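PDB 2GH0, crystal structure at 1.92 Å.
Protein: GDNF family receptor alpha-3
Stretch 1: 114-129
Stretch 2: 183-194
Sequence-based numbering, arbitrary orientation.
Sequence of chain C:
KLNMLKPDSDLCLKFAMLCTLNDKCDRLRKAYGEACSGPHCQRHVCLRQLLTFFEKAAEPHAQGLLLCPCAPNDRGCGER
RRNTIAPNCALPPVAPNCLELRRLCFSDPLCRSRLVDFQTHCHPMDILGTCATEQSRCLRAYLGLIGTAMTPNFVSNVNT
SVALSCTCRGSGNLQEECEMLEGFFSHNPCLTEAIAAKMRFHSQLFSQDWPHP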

# COMPACT_ATOMS: atom_id res chain seq x y z
N ARG C 114 3.56 -46.01 22.30
CA ARG C 114 3.04 -45.11 23.36
C ARG C 114 2.31 -45.89 24.41
O ARG C 114 2.40 -45.56 25.62
CB ARG C 114 2.17 -44.02 22.78
CG ARG C 114 3.00 -43.18 21.70
CD ARG C 114 4.04 -42.30 22.49
NE ARG C 114 4.92 -41.55 21.58
CZ ARG C 114 4.62 -40.32 21.13
NH1 ARG C 114 3.51 -39.77 21.53
NH2 ARG C 114 5.45 -39.63 20.32
N LEU C 115 1.58 -46.91 23.95
CA LEU C 115 0.80 -47.76 24.92
C LEU C 115 1.76 -48.62 25.73
O LEU C 115 1.59 -48.76 26.93
CB LEU C 115 -0.26 -48.63 24.24
CG LEU C 115 -1.20 -49.39 25.20
CD1 LEU C 115 -2.05 -48.48 26.11
CD2 LEU C 115 -2.10 -50.36 24.45
N VAL C 116 2.78 -49.17 25.09
CA VAL C 116 3.84 -49.83 25.86
C VAL C 116 4.46 -48.92 26.94
O VAL C 116 4.63 -49.35 28.09
CB VAL C 116 4.90 -50.39 24.98
CG1 VAL C 116 6.11 -50.76 25.79
CG2 VAL C 116 4.35 -51.59 24.23
N ASP C 117 4.80 -47.68 26.61
CA ASP C 117 5.44 -46.92 27.67
C ASP C 117 4.48 -46.56 28.79
O ASP C 117 4.92 -46.47 29.93
CB ASP C 117 6.32 -45.75 27.21
CG ASP C 117 5.73 -44.94 26.12
OD1 ASP C 117 4.69 -44.30 26.41
OD2 ASP C 117 6.41 -44.80 25.02
N PHE C 118 3.20 -46.38 28.50
CA PHE C 118 2.22 -46.07 29.56
C PHE C 118 2.10 -47.29 30.52
O PHE C 118 2.05 -47.17 31.77
CB PHE C 118 0.88 -45.70 28.90
CG PHE C 118 -0.27 -45.57 29.87
CD1 PHE C 118 -0.27 -44.55 30.83
CD2 PHE C 118 -1.30 -46.43 29.85
CE1 PHE C 118 -1.28 -44.42 31.73
CE2 PHE C 118 -2.34 -46.32 30.79
CZ PHE C 118 -2.32 -45.33 31.72
N GLN C 119 2.06 -48.48 29.94
CA GLN C 119 2.05 -49.72 30.75
C GLN C 119 3.31 -49.94 31.59
O GLN C 119 3.22 -50.52 32.64
CB GLN C 119 1.90 -50.92 29.82
CG GLN C 119 0.52 -50.91 29.23
CD GLN C 119 0.25 -52.08 28.25
OE1 GLN C 119 1.18 -52.73 27.70
NE2 GLN C 119 -1.04 -52.33 28.02
N THR C 120 4.46 -49.50 31.09
CA THR C 120 5.78 -49.61 31.73
C THR C 120 5.89 -48.61 32.89
O THR C 120 6.32 -48.98 33.98
CB THR C 120 6.90 -49.36 30.72
OG1 THR C 120 6.86 -50.41 29.74
CG2 THR C 120 8.30 -49.36 31.36
N HIS C 121 5.46 -47.38 32.68
CA HIS C 121 5.70 -46.36 33.70
C HIS C 121 4.54 -46.17 34.67
O HIS C 121 4.78 -45.80 35.83
CB HIS C 121 6.11 -45.05 33.06
CG HIS C 121 7.43 -45.13 32.35
ND1 HIS C 121 7.53 -45.35 30.98
CD2 HIS C 121 8.69 -45.11 32.82
CE1 HIS C 121 8.81 -45.40 30.63
NE2 HIS C 121 9.53 -45.24 31.73
N CYS C 122 3.32 -46.45 34.21
CA CYS C 122 2.15 -46.21 35.03
C CYS C 122 1.61 -47.47 35.66
O CYS C 122 0.53 -47.41 36.21
CB CYS C 122 1.04 -45.51 34.24
SG CYS C 122 1.50 -43.88 33.63
N HIS C 123 2.39 -48.56 35.65
CA HIS C 123 1.91 -49.79 36.30
C HIS C 123 2.12 -49.66 37.82
O HIS C 123 3.25 -49.37 38.23
CB HIS C 123 2.70 -50.99 35.78
CG HIS C 123 2.37 -52.29 36.45
ND1 HIS C 123 1.14 -52.91 36.31
CD2 HIS C 123 3.10 -53.09 37.26
CE1 HIS C 123 1.12 -54.01 37.04
NE2 HIS C 123 2.31 -54.16 37.61
N PRO C 124 1.05 -49.87 38.65
CA PRO C 124 1.30 -49.77 40.12
C PRO C 124 2.12 -50.94 40.65
O PRO C 124 1.82 -52.09 40.32
CB PRO C 124 -0.14 -49.70 40.72
CG PRO C 124 -1.04 -50.37 39.68
CD PRO C 124 -0.38 -50.08 38.32
N MET C 125 3.18 -50.66 41.40
CA MET C 125 4.04 -51.69 41.97
C MET C 125 3.49 -52.22 43.28
O MET C 125 3.97 -53.18 43.80
CB MET C 125 5.40 -51.08 42.28
CG MET C 125 6.26 -50.85 41.05
SD MET C 125 6.51 -52.33 39.97
CE MET C 125 7.59 -53.26 41.07
N ASP C 126 2.53 -51.49 43.85
CA ASP C 126 1.85 -51.96 45.06
C ASP C 126 0.43 -51.34 45.09
O ASP C 126 0.11 -50.49 44.28
CB ASP C 126 2.65 -51.58 46.29
CG ASP C 126 2.87 -50.05 46.42
OD1 ASP C 126 2.01 -49.25 46.02
OD2 ASP C 126 3.95 -49.64 46.97
N ILE C 127 -0.37 -51.81 46.03
CA ILE C 127 -1.76 -51.37 46.26
C ILE C 127 -1.89 -49.88 46.58
O ILE C 127 -2.96 -49.27 46.35
CB ILE C 127 -2.37 -52.25 47.40
CG1 ILE C 127 -3.93 -52.32 47.38
CG2 ILE C 127 -1.88 -51.89 48.81
CD1 ILE C 127 -4.47 -52.11 46.06
N LEU C 128 -0.78 -49.28 47.03
CA LEU C 128 -0.76 -47.86 47.50
C LEU C 128 -0.71 -46.88 46.38
O LEU C 128 -1.09 -45.68 46.52
CB LEU C 128 0.49 -47.69 48.36
CG LEU C 128 0.37 -48.07 49.84
CD1 LEU C 128 -1.00 -48.41 50.41
CD2 LEU C 128 1.48 -48.87 50.36
N GLY C 129 -0.23 -47.36 45.25
CA GLY C 129 -0.07 -46.54 44.08
C GLY C 129 1.34 -46.11 43.79
O GLY C 129 1.55 -45.19 43.04
N GLY C 183 -9.67 -50.30 33.04
CA GLY C 183 -9.30 -49.99 34.42
C GLY C 183 -7.92 -49.40 34.59
O GLY C 183 -7.67 -48.65 35.49
N PHE C 184 -6.98 -49.81 33.75
CA PHE C 184 -5.60 -49.29 33.77
C PHE C 184 -5.56 -47.77 33.59
O PHE C 184 -4.65 -47.11 34.07
CB PHE C 184 -4.74 -50.02 32.70
CG PHE C 184 -3.28 -49.98 32.99
CD1 PHE C 184 -2.72 -50.84 33.91
CD2 PHE C 184 -2.47 -49.04 32.38
CE1 PHE C 184 -1.34 -50.79 34.20
CE2 PHE C 184 -1.05 -48.95 32.69
CZ PHE C 184 -0.52 -49.84 33.59
N PHE C 185 -6.63 -47.20 33.01
CA PHE C 185 -6.78 -45.76 32.89
C PHE C 185 -7.77 -45.24 33.89
O PHE C 185 -7.52 -44.22 34.54
CB PHE C 185 -7.35 -45.41 31.49
CG PHE C 185 -6.38 -45.63 30.37
CD1 PHE C 185 -6.21 -46.90 29.83
CD2 PHE C 185 -5.62 -44.56 29.89
CE1 PHE C 185 -5.31 -47.15 28.82
CE2 PHE C 185 -4.73 -44.78 28.86
CZ PHE C 185 -4.57 -46.06 28.31
N SER C 186 -8.89 -45.93 34.06
CA SER C 186 -9.95 -45.38 34.86
C SER C 186 -9.80 -45.53 36.39
O SER C 186 -10.41 -44.73 37.14
CB SER C 186 -11.30 -45.83 34.37
OG SER C 186 -11.47 -47.21 34.70
N HIS C 187 -9.05 -46.54 36.85
CA HIS C 187 -8.98 -46.82 38.32
C HIS C 187 -7.58 -47.41 38.54
O HIS C 187 -7.44 -48.59 38.65
CB HIS C 187 -10.04 -47.81 38.76
CG HIS C 187 -10.22 -47.90 40.25
ND1 HIS C 187 -11.36 -47.44 40.85
CD2 HIS C 187 -9.40 -48.31 41.26
CE1 HIS C 187 -11.28 -47.64 42.16
NE2 HIS C 187 -10.11 -48.18 42.44
N ASN C 188 -6.57 -46.55 38.55
CA ASN C 188 -5.13 -46.95 38.56
C ASN C 188 -4.52 -46.03 39.61
O ASN C 188 -4.39 -44.86 39.34
CB ASN C 188 -4.53 -46.70 37.13
CG ASN C 188 -3.00 -46.97 37.04
OD1 ASN C 188 -2.43 -47.21 35.96
ND2 ASN C 188 -2.35 -46.92 38.18
N PRO C 189 -4.18 -46.55 40.82
CA PRO C 189 -3.71 -45.66 41.88
C PRO C 189 -2.41 -44.94 41.58
O PRO C 189 -2.18 -43.85 42.09
CB PRO C 189 -3.54 -46.63 43.08
CG PRO C 189 -3.20 -47.94 42.45
CD PRO C 189 -4.24 -47.95 41.29
N CYS C 190 -1.56 -45.53 40.74
CA CYS C 190 -0.26 -44.89 40.39
C CYS C 190 -0.59 -43.62 39.60
O CYS C 190 -0.08 -42.50 39.88
CB CYS C 190 0.64 -45.88 39.57
SG CYS C 190 1.80 -44.96 38.41
N LEU C 191 -1.45 -43.78 38.58
CA LEU C 191 -1.81 -42.68 37.72
C LEU C 191 -2.59 -41.62 38.50
O LEU C 191 -2.36 -40.41 38.38
CB LEU C 191 -2.62 -43.20 36.51
CG LEU C 191 -3.17 -42.07 35.60
CD1 LEU C 191 -1.97 -41.41 34.97
CD2 LEU C 191 -3.97 -42.68 34.47
N THR C 192 -3.53 -42.07 39.33
CA THR C 192 -4.29 -41.15 40.15
C THR C 192 -3.44 -40.33 41.09
O THR C 192 -3.65 -39.12 41.21
CB THR C 192 -5.33 -41.93 40.96
OG1 THR C 192 -6.19 -42.55 40.00
CG2 THR C 192 -6.14 -40.98 41.81
N GLU C 193 -2.48 -40.96 41.75
CA GLU C 193 -1.63 -40.27 42.67
C GLU C 193 -0.67 -39.31 41.95
O GLU C 193 -0.42 -38.22 42.45
CB GLU C 193 -0.87 -41.24 43.56
CG GLU C 193 -1.79 -41.84 44.66
CD GLU C 193 -2.75 -40.74 45.31
OE1 GLU C 193 -2.26 -39.71 45.89
OE2 GLU C 193 -3.99 -40.85 45.13
N ALA C 194 -0.14 -39.72 40.82
CA ALA C 194 0.76 -38.88 40.03
C ALA C 194 0.03 -37.62 39.57
O ALA C 194 0.56 -36.49 39.65
CB ALA C 194 1.26 -39.70 38.79

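Three residues organise this contact: Phe184, Phe118 and Cys190. Stretch 1 runs as a helix to His121, leaves helical geometry at Cys122 and continues as a loop to Gly129; stretch 2 breaks its own helix at His187 and starts a new one after Asn188. The closest CA pair across the two stretches is Gly129 and Cys190, whose CA atoms lie 4.0 Å apart. No clear hydrogen bond joins them, so the 684 Å² buried between them is secured mainly by shape and apolar packing.

Phe118 points toward stretch 2 and meets two aromatic rings in different ways. Phe184 turns its edge to the Phe118 face, the planes at 89° and CE2 of Phe118 only 3.2 Å from CD2 of Phe184. Phe185 instead makes an offset stack, planes at 27° and centroids 4.4 Å apart. Leu191 closes in at the Phe118 edge, and Leu115 CD1 reaches the edge of Phe185, 4.1 Å from its CZ.

Phe184 reaches past the Phe118 ring to the backbone as well. Its t rotamer brings the ring end close to stretch 1, where it lies along the helix exit: CE2 is 3.7 Å from Gln119 CA, and CZ is 3.6 Å from His123 CA. One large flat side chain thus packs against the backbone where the helix gives way to loop.

Cys190, covalently bonded elsewhere in the structure, anchors the loop side. Its CB sits 4.1 Å from Pro124 CB, while Pro124 CB also lies 3.9 Å from Pro189 CG, two rigid rings meeting without polar demands. At the end of the Asp126–Gly129 turn, the Cys190 CA donates a CA-H...O contact to Gly129 O at 3.2 Å. Glycine is required here: an ideal CB would sit 2.8 Å from Pro189 O, and phi of 104° would also jam it against the preceding carbonyl.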